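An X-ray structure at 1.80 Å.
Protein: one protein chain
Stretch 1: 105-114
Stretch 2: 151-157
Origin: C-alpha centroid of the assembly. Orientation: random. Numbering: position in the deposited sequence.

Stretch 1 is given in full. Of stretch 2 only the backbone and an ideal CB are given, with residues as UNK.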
ATOM      1  N   CYS A 105     -14.299   5.389 -21.922  1.00 18.18           N
ATOM      2  CA  CYS A 105     -14.019   3.987 -22.160  1.00 18.66           C
ATOM      3  C   CYS A 105     -13.146   3.770 -23.396  1.00 18.75           C
ATOM      4  O   CYS A 105     -12.113   3.054 -23.337  1.00 17.11           O
ATOM      5  CB  CYS A 105     -15.321   3.239 -22.303  1.00 18.92           C
ATOM      6  SG  CYS A 105     -15.110   1.457 -22.373  1.00 20.37           S
ATOM      7  N   ALA A 106     -13.535   4.396 -24.506  1.00 17.78           N
ATOM      8  CA  ALA A 106     -12.788   4.254 -25.764  1.00 18.54           C
ATOM      9  C   ALA A 106     -11.371   4.778 -25.641  1.00 18.40           C
ATOM     10  O   ALA A 106     -10.411   4.162 -26.162  1.00 18.07           O
ATOM     11  CB  ALA A 106     -13.511   4.927 -26.901  1.00 19.55           C
ATOM     12  N   ASP A 107     -11.213   5.886 -24.929  1.00 18.12           N
ATOM     13  CA  ASP A 107      -9.858   6.425 -24.728  1.00 18.92           C
ATOM     14  C   ASP A 107      -9.010   5.529 -23.834  1.00 17.52           C
ATOM     15  O   ASP A 107      -7.808   5.417 -24.062  1.00 16.27           O
ATOM     16  CB  ASP A 107      -9.898   7.850 -24.178  1.00 20.58           C
ATOM     17  CG  ASP A 107     -10.434   8.868 -25.202  1.00 23.71           C
ATOM     18  OD1 ASP A 107     -10.815   9.962 -24.737  1.00 24.31           O
ATOM     19  OD2 ASP A 107     -10.421   8.586 -26.425  1.00 24.55           O
ATOM     20  N   GLY A 108      -9.635   4.884 -22.843  1.00 15.82           N
ATOM     21  CA  GLY A 108      -8.982   3.847 -22.032  1.00 15.69           C
ATOM     22  C   GLY A 108      -8.545   2.639 -22.840  1.00 15.49           C
ATOM     23  O   GLY A 108      -7.424   2.147 -22.692  1.00 14.86           O
ATOM     24  N   LEU A 109      -9.410   2.191 -23.734  1.00 14.96           N
ATOM     25  CA  LEU A 109      -9.068   1.106 -24.675  1.00 15.77           C
ATOM     26  C   LEU A 109      -7.888   1.477 -25.552  1.00 15.77           C
ATOM     27  O   LEU A 109      -6.968   0.653 -25.753  1.00 15.50           O
ATOM     28  CB  LEU A 109     -10.273   0.730 -25.543  1.00 16.50           C
ATOM     29  CG  LEU A 109     -11.402   0.016 -24.804  1.00 16.29           C
ATOM     30  CD1 LEU A 109     -12.743   0.108 -25.528  1.00 17.08           C
ATOM     31  CD2 LEU A 109     -11.024  -1.430 -24.481  1.00 16.36           C
ATOM     32  N   GLY A 110      -7.885   2.716 -26.041  1.00 16.11           N
ATOM     33  CA  GLY A 110      -6.763   3.234 -26.790  1.00 16.43           C
ATOM     34  C   GLY A 110      -5.475   3.204 -25.996  1.00 16.22           C
ATOM     35  O   GLY A 110      -4.440   2.765 -26.517  1.00 16.54           O
ATOM     36  N   ALA A 111      -5.501   3.684 -24.751  1.00 16.22           N
ATOM     37  CA  ALA A 111      -4.317   3.649 -23.907  1.00 16.34           C
ATOM     38  C   ALA A 111      -3.794   2.230 -23.650  1.00 16.89           C
ATOM     39  O   ALA A 111      -2.579   2.021 -23.599  1.00 17.07           O
ATOM     40  CB  ALA A 111      -4.559   4.387 -22.579  1.00 16.31           C
ATOM     41  N   LEU A 112      -4.697   1.278 -23.446  1.00 16.60           N
ATOM     42  CA  LEU A 112      -4.312  -0.128 -23.290  1.00 17.40           C
ATOM     43  C   LEU A 112      -3.615  -0.666 -24.556  1.00 18.41           C
ATOM     44  O   LEU A 112      -2.507  -1.238 -24.505  1.00 17.38           O
ATOM     45  CB  LEU A 112      -5.524  -0.991 -22.956  1.00 17.42           C
ATOM     46  CG  LEU A 112      -6.110  -0.781 -21.553  1.00 17.28           C
ATOM     47  CD1 LEU A 112      -7.473  -1.451 -21.437  1.00 17.51           C
ATOM     48  CD2 LEU A 112      -5.157  -1.321 -20.507  1.00 17.84           C
ATOM     49  N   ARG A 113      -4.256  -0.461 -25.687  1.00 18.36           N
ATOM     50  CA  ARG A 113      -3.753  -0.952 -26.970  1.00 20.35           C
ATOM     51  C   ARG A 113      -2.485  -0.257 -27.420  1.00 20.15           C
ATOM     52  O   ARG A 113      -1.624  -0.913 -28.012  1.00 21.69           O
ATOM     53  CB  ARG A 113      -4.845  -0.780 -28.031  1.00 22.45           C
ATOM     54  CG  ARG A 113      -4.595  -1.475 -29.375  1.00 25.42           C
ATOM     55  CD  ARG A 113      -5.953  -1.852 -29.986  1.00 28.95           C
ATOM     56  NE  ARG A 113      -5.888  -2.289 -31.394  1.00 32.69           N
ATOM     57  CZ  ARG A 113      -5.921  -1.467 -32.452  1.00 34.00           C
ATOM     58  NH1 ARG A 113      -5.987  -0.149 -32.292  1.00 34.88           N
ATOM     59  NH2 ARG A 113      -5.878  -1.971 -33.679  1.00 34.84           N
ATOM     60  N   ASP A 114      -2.361   1.044 -27.143  1.00 18.74           N
ATOM     61  CA  ASP A 114      -1.286   1.857 -27.680  1.00 20.51           C
ATOM     62  C   ASP A 114      -0.010   1.832 -26.837  1.00 20.99           C
ATOM     63  O   ASP A 114       0.998   2.357 -27.262  1.00 22.38           O
ATOM     64  CB  ASP A 114      -1.713   3.310 -27.883  1.00 21.55           C
ATOM     65  CG  ASP A 114      -2.786   3.473 -28.973  1.00 22.42           C
ATOM     66  OD1 ASP A 114      -3.050   2.511 -29.743  1.00 24.00           O
ATOM     67  OD2 ASP A 114      -3.375   4.584 -29.035  1.00 25.15           O
ATOM     68  N   UNK A 151     -20.977   6.573 -29.220  1.00 40.06           N
ATOM     69  CA  UNK A 151     -19.726   7.173 -29.683  1.00 42.49           C
ATOM     70  C   UNK A 151     -18.876   6.275 -30.571  1.00 40.00           C
ATOM     71  O   UNK A 151     -19.389   5.520 -31.396  1.00 38.77           O
ATOM     72  CB  UNK A 151     -18.893   7.596 -28.471  1.00 42.49           C
ATOM     73  N   UNK A 152     -17.560   6.349 -30.381  1.00 37.30           N
ATOM     74  CA  UNK A 152     -16.626   5.562 -31.187  1.00 37.10           C
ATOM     75  C   UNK A 152     -16.485   4.159 -30.641  1.00 33.22           C
ATOM     76  O   UNK A 152     -15.849   3.309 -31.242  1.00 31.64           O
ATOM     77  CB  UNK A 152     -15.256   6.240 -31.241  1.00 37.10           C
ATOM     78  N   UNK A 153     -17.165   3.876 -29.539  1.00 33.48           N
ATOM     79  CA  UNK A 153     -17.084   2.567 -28.932  1.00 31.78           C
ATOM     80  C   UNK A 153     -17.565   1.437 -29.837  1.00 31.34           C
ATOM     81  O   UNK A 153     -16.978   0.356 -29.848  1.00 31.15           O
ATOM     82  CB  UNK A 153     -17.895   2.562 -27.635  1.00 31.78           C
ATOM     83  N   UNK A 154     -18.584   1.682 -30.666  1.00 31.08           N
ATOM     84  CA  UNK A 154     -19.016   0.709 -31.651  1.00 30.09           C
ATOM     85  C   UNK A 154     -17.932   0.246 -32.622  1.00 30.33           C
ATOM     86  O   UNK A 154     -17.928  -0.894 -33.083  1.00 29.35           O
ATOM     87  CB  UNK A 154     -20.181   1.298 -32.450  1.00 30.09           C
ATOM     88  N   UNK A 155     -16.970   1.121 -32.891  1.00 29.51           N
ATOM     89  CA  UNK A 155     -15.841   0.777 -33.742  1.00 28.87           C
ATOM     90  C   UNK A 155     -14.917  -0.272 -33.116  1.00 27.38           C
ATOM     91  O   UNK A 155     -14.144  -0.929 -33.826  1.00 26.69           O
ATOM     92  CB  UNK A 155     -15.040   2.040 -34.064  1.00 28.87           C
ATOM     93  N   UNK A 156     -14.989  -0.413 -31.789  1.00 24.56           N
ATOM     94  CA  UNK A 156     -14.213  -1.408 -31.033  1.00 24.77           C
ATOM     95  C   UNK A 156     -14.856  -2.778 -30.960  1.00 26.24           C
ATOM     96  O   UNK A 156     -14.246  -3.730 -30.463  1.00 25.92           O
ATOM     97  CB  UNK A 156     -13.979  -0.901 -29.609  1.00 24.77           C
ATOM     98  N   UNK A 157     -16.081  -2.896 -31.469  1.00 27.20           N
ATOM     99  CA  UNK A 157     -16.801  -4.155 -31.462  1.00 29.87           C
ATOM    100  C   UNK A 157     -15.957  -5.277 -32.055  1.00 29.97           C
ATOM    101  O   UNK A 157     -15.376  -5.123 -33.130  1.00 31.23           O
ATOM    102  CB  UNK A 157     -18.115  -4.017 -32.233  1.00 29.87           C
TER

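Stretch 1 is a helix, and the side it turns to the partner backbone is lightly built: Ala106 and Leu109 point toward it, Arg113 lies further along, and Gly110 leaves bare backbone between them. The carboxylate of Asp107 hangs at the border of this surface.

Position 151 has phi/psi of 53/-142, and the positive phi by itself favours glycine. An ideal CB there would find nothing of the helix within 5.5 Å, so backbone shape rather than contact sets the preference. The residue is Gly151.

At position 152 CA-to-CB points toward the helix, and the ideal CB stands 4.9 Å from the CB of Ala106. A small methyl gives no depth for a bulky apolar group, but the Asp107 carboxylate lies beyond it, within range of a long side chain. Lysine or arginine would suit; glutamine, even fully extended, would come at best to the edge of hydrogen-bonding range. The deposited residue is Lys152. Its chain leaves with chi1 p and continues with the remaining chi angles all t; CG passes 4.0 Å from Ala106 CB, and the extended chain carries NZ to 3.5 Å from Asp107 OD2. That is a salt bridge, and the hydrogen bond within it is weak.

Position 153 sits at the nearest backbone approach, its CA 5.6 Å from the CA of Ala106. CA-to-CB points sideways, so a short side chain would reach little, whereas a branched or flexible apolar one could bend into the hollow lined by Cys105 SG, Ala106 CB and Leu109 CD1. Leucine, methionine or isoleucine are all plausible. Leu153 takes the place with chi1 t and chi2 p, and its CD1 meets all three neighbours: 3.6 Å from Leu109 CD1, 4.0 Å from Cys105 SG and 4.2 Å from Ala106 CB.

Positions 154 and 155 are out of reach of the helix, which therefore offers no guide to their side chains. They are Gly154 and Ala155. The N of Ala155 bonds back to Lys152 O at 3.0 Å, helping to hold the turn.

Position 156 points toward the helix, with its ideal CB 4.4 Å from Leu109 CD1. Ahead lies a long, shallow strip formed by Ala106, Leu109, the open backbone at Gly110 and the aliphatic part of Arg113. A wide, flat group fits such a surface best; tryptophan is the fullest answer, though phenylalanine, tyrosine or methionine could cover part of it. Trp156, with chi1 m and chi2 86°, lays its indole along the strip. Leu109 CB stands over one face, 3.6 Å from the centroid of the six-membered ring and 7° off its normal, a CH-pi contact. CZ2 comes 3.8 Å from Gly110 N, and CZ3 comes 3.7 Å from Arg113 CD.

Position 157 is beyond the helix's reach, leaving many residues possible. It is Ser157, whose OG is hydrogen-bonded elsewhere in the structure.

Stretch 2, residues 151-157: GKLGAWS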
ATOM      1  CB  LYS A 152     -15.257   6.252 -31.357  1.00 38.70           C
ATOM      2  CG  LYS A 152     -14.694   7.004 -30.167  1.00 42.80           C
ATOM      3  CD  LYS A 152     -13.423   7.732 -30.583  1.00 44.77           C
ATOM      4  CE  LYS A 152     -12.612   8.186 -29.384  1.00 47.94           C
ATOM      5  NZ  LYS A 152     -11.237   8.576 -29.808  1.00 52.21           N
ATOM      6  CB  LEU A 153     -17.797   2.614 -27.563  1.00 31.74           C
ATOM      7  CG  LEU A 153     -17.450   1.582 -26.545  1.00 29.64           C
ATOM      8  CD1 LEU A 153     -15.946   1.531 -26.302  1.00 27.81           C
ATOM      9  CD2 LEU A 153     -18.219   1.891 -25.275  1.00 28.10           C
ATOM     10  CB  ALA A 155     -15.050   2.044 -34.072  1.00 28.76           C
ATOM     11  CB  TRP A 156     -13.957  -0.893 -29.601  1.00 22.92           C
ATOM     12  CG  TRP A 156     -12.937   0.179 -29.548  1.00 21.35           C
ATOM     13  CD1 TRP A 156     -13.140   1.493 -29.713  1.00 21.61           C
ATOM     14  CD2 TRP A 156     -11.529   0.007 -29.311  1.00 21.68           C
ATOM     15  NE1 TRP A 156     -11.942   2.178 -29.595  1.00 23.24           N
ATOM     16  CE2 TRP A 156     -10.939   1.281 -29.351  1.00 21.43           C
ATOM     17  CE3 TRP A 156     -10.724  -1.101 -29.072  1.00 21.83           C
ATOM     18  CZ2 TRP A 156      -9.567   1.489 -29.161  1.00 21.41           C
ATOM     19  CZ3 TRP A 156      -9.338  -0.897 -28.896  1.00 21.45           C
ATOM     20  CH2 TRP A 156      -8.792   0.381 -28.958  1.00 21.14           C
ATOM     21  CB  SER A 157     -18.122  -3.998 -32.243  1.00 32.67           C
ATOM     22  OG  SER A 157     -18.848  -5.212 -32.223  1.00 37.93           O
TER
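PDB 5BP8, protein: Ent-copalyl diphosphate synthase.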